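Local coordinates for membrane-anchored mycosin mycp1 (Mycobacterium thermoresistibile, PDB 4HVL), which probably acts as a subtilisin-like serine endopeptidase and is an essential component of the ESX-1 type VII secretion system, at residues A[149-154]-A[189-194]. Numbering follows the deposited sequence.
Sequences NPNTTQ and RPIDET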
loop_
_atom_site.group_PDB
_atom_site.type_symbol
_atom_site.label_atom_id
_atom_site.label_comp_id
_atom_site.label_asym_id
_atom_site.label_seq_id
_atom_site.Cartn_x
_atom_site.Cartn_y
_atom_site.Cartn_z
ATOM N N ASN A 149 18.156 -9.595 19.686
ATOM C CA ASN A 149 16.908 -10.331 19.513
ATOM C C ASN A 149 16.021 -9.709 18.417
ATOM O O ASN A 149 15.576 -8.573 18.562
ATOM C CB ASN A 149 16.162 -10.365 20.841
ATOM C CG ASN A 149 14.890 -11.181 20.779
ATOM O OD1 ASN A 149 14.608 -11.863 19.791
ATOM N ND2 ASN A 149 14.107 -11.111 21.847
ATOM N N PRO A 150 15.770 -10.452 17.314
ATOM C CA PRO A 150 14.959 -9.904 16.217
ATOM C C PRO A 150 13.583 -9.453 16.672
ATOM O O PRO A 150 13.098 -8.450 16.170
ATOM C CB PRO A 150 14.846 -11.075 15.229
ATOM C CG PRO A 150 16.007 -11.923 15.534
ATOM C CD PRO A 150 16.197 -11.827 17.018
ATOM N N ASN A 151 13.003 -10.140 17.656
ATOM C CA ASN A 151 11.686 -9.762 18.193
ATOM C C ASN A 151 11.614 -8.466 19.005
ATOM O O ASN A 151 10.518 -7.995 19.299
ATOM C CB ASN A 151 11.081 -10.931 18.969
ATOM C CG ASN A 151 10.613 -12.036 18.043
ATOM O OD1 ASN A 151 9.957 -11.773 17.029
ATOM N ND2 ASN A 151 10.967 -13.253 18.353
ATOM N N THR A 152 12.759 -7.880 19.355
ATOM C CA THR A 152 12.764 -6.589 20.008
ATOM C C THR A 152 13.288 -5.446 19.156
ATOM O O THR A 152 13.555 -4.382 19.687
ATOM C CB THR A 152 13.605 -6.634 21.293
ATOM O OG1 THR A 152 14.938 -7.084 20.978
ATOM C CG2 THR A 152 12.941 -7.551 22.300
ATOM N N THR A 153 13.447 -5.651 17.851
ATOM C CA THR A 153 13.796 -4.561 16.945
ATOM C C THR A 153 12.571 -3.663 16.697
ATOM O O THR A 153 11.429 -4.047 16.978
ATOM C CB THR A 153 14.249 -5.087 15.569
ATOM O OG1 THR A 153 13.192 -5.868 14.993
ATOM C CG2 THR A 153 15.539 -5.953 15.676
ATOM N N GLN A 154 12.820 -2.478 16.145
ATOM C CA GLN A 154 11.742 -1.585 15.771
ATOM C C GLN A 154 10.863 -2.215 14.679
ATOM O O GLN A 154 9.648 -2.022 14.691
ATOM C CB GLN A 154 12.283 -0.227 15.313
ATOM C CG GLN A 154 12.856 0.611 16.442
ATOM C CD GLN A 154 13.332 1.990 15.978
ATOM O OE1 GLN A 154 12.743 2.612 15.074
ATOM N NE2 GLN A 154 14.395 2.479 16.599
ATOM N N ARG A 189 17.216 -13.973 9.862
ATOM C CA ARG A 189 16.922 -13.334 11.129
ATOM C C ARG A 189 15.427 -13.162 11.243
ATOM O O ARG A 189 14.945 -12.033 11.273
ATOM C CB ARG A 189 17.621 -11.971 11.199
ATOM C CG ARG A 189 19.141 -12.052 11.348
ATOM C CD ARG A 189 19.772 -10.682 11.598
ATOM N NE ARG A 189 19.400 -10.116 12.905
ATOM C CZ ARG A 189 18.482 -9.162 13.122
ATOM N NH1 ARG A 189 17.799 -8.613 12.120
ATOM N NH2 ARG A 189 18.240 -8.739 14.363
ATOM N N PRO A 190 14.685 -14.284 11.301
ATOM C CA PRO A 190 13.231 -14.223 11.198
ATOM C C PRO A 190 12.556 -13.586 12.416
ATOM O O PRO A 190 12.903 -13.898 13.536
ATOM C CB PRO A 190 12.829 -15.703 11.067
ATOM C CG PRO A 190 13.928 -16.459 11.740
ATOM C CD PRO A 190 15.167 -15.682 11.419
ATOM N N ILE A 191 11.607 -12.690 12.177
ATOM C CA ILE A 191 10.789 -12.099 13.237
ATOM C C ILE A 191 9.568 -12.998 13.417
ATOM O O ILE A 191 9.050 -13.523 12.429
ATOM C CB ILE A 191 10.343 -10.673 12.804
ATOM C CG1 ILE A 191 11.516 -9.685 12.926
ATOM C CG2 ILE A 191 9.152 -10.185 13.607
ATOM C CD1 ILE A 191 11.336 -8.408 12.123
ATOM N N ASP A 192 9.075 -13.177 14.647
ATOM C CA ASP A 192 7.828 -13.914 14.822
ATOM C C ASP A 192 6.679 -12.935 14.503
ATOM O O ASP A 192 6.397 -12.055 15.267
ATOM C CB ASP A 192 7.701 -14.544 16.237
ATOM C CG ASP A 192 6.292 -15.135 16.509
ATOM O OD1 ASP A 192 5.460 -15.213 15.559
ATOM O OD2 ASP A 192 5.989 -15.493 17.686
ATOM N N GLU A 193 6.059 -13.081 13.340
ATOM C CA GLU A 193 5.002 -12.172 12.897
ATOM C C GLU A 193 3.742 -12.962 12.529
ATOM O O GLU A 193 2.975 -12.574 11.635
ATOM C CB GLU A 193 5.485 -11.347 11.714
ATOM C CG GLU A 193 5.968 -12.165 10.502
ATOM C CD GLU A 193 5.805 -11.405 9.191
ATOM O OE1 GLU A 193 4.680 -10.982 8.882
ATOM O OE2 GLU A 193 6.782 -11.178 8.486
ATOM N N THR A 194 3.582 -14.097 13.207
ATOM C CA THR A 194 2.395 -14.967 13.174
ATOM C C THR A 194 1.088 -14.166 13.254
ATOM O O THR A 194 0.118 -14.441 12.530
ATOM C CB THR A 194 2.538 -15.996 14.347
ATOM O OG1 THR A 194 3.595 -16.903 14.005
ATOM C CG2 THR A 194 1.303 -16.811 14.566
HETATM O O HOH W 1 7.585 -10.356 17.090
#
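The Arg189 guanidinium carries Pro150 CG over one face, 4.1 Å from NH2, while Thr153 CG2 meets the same nitrogen at the edge, near the guanidinium plane. The arginine chain bends at chi3 (67°), which puts NE off the extended line; the atoms of 149-154 nearest NH2 are carbons, and that segment holds no charged residue. The flat Asn151 amide stands 73° from the Asp192 carboxylate. In the amide plane, a lone pair of Asn151 OD1 takes the Asp192 N-H at 2.9 Å, and the bond is nearly straight (161°). A water lies 2.8 Å from both Asn151 OD1 and Asp192 O and can link them, though its protons are not assigned. Ile191 lies alongside, its CG2 3.9 Å from Asn151 OD1 and its CG1 4.3 Å from Pro150 CB, and the side chain continues onto Thr155, Ala156 and Leu159 of helix 154-171. Pro150 O receives both Thr153 N and, at 2.8 Å, Thr153 OG1, whose side chain also N-caps that helix at Ala156 N. Within 189-194, Asp192 OD1 accepts Thr194 N in an Asx turn and, from the opposite face of the carboxylate, Thr194 OG1. Two surface loops leading into helices 154-171 and 194-206 of the subtilisin fold are thus joined by one direct hydrogen bond and probably a water, with proline and isoleucine packing beside them; the arginine meets no acidic group in 149-154.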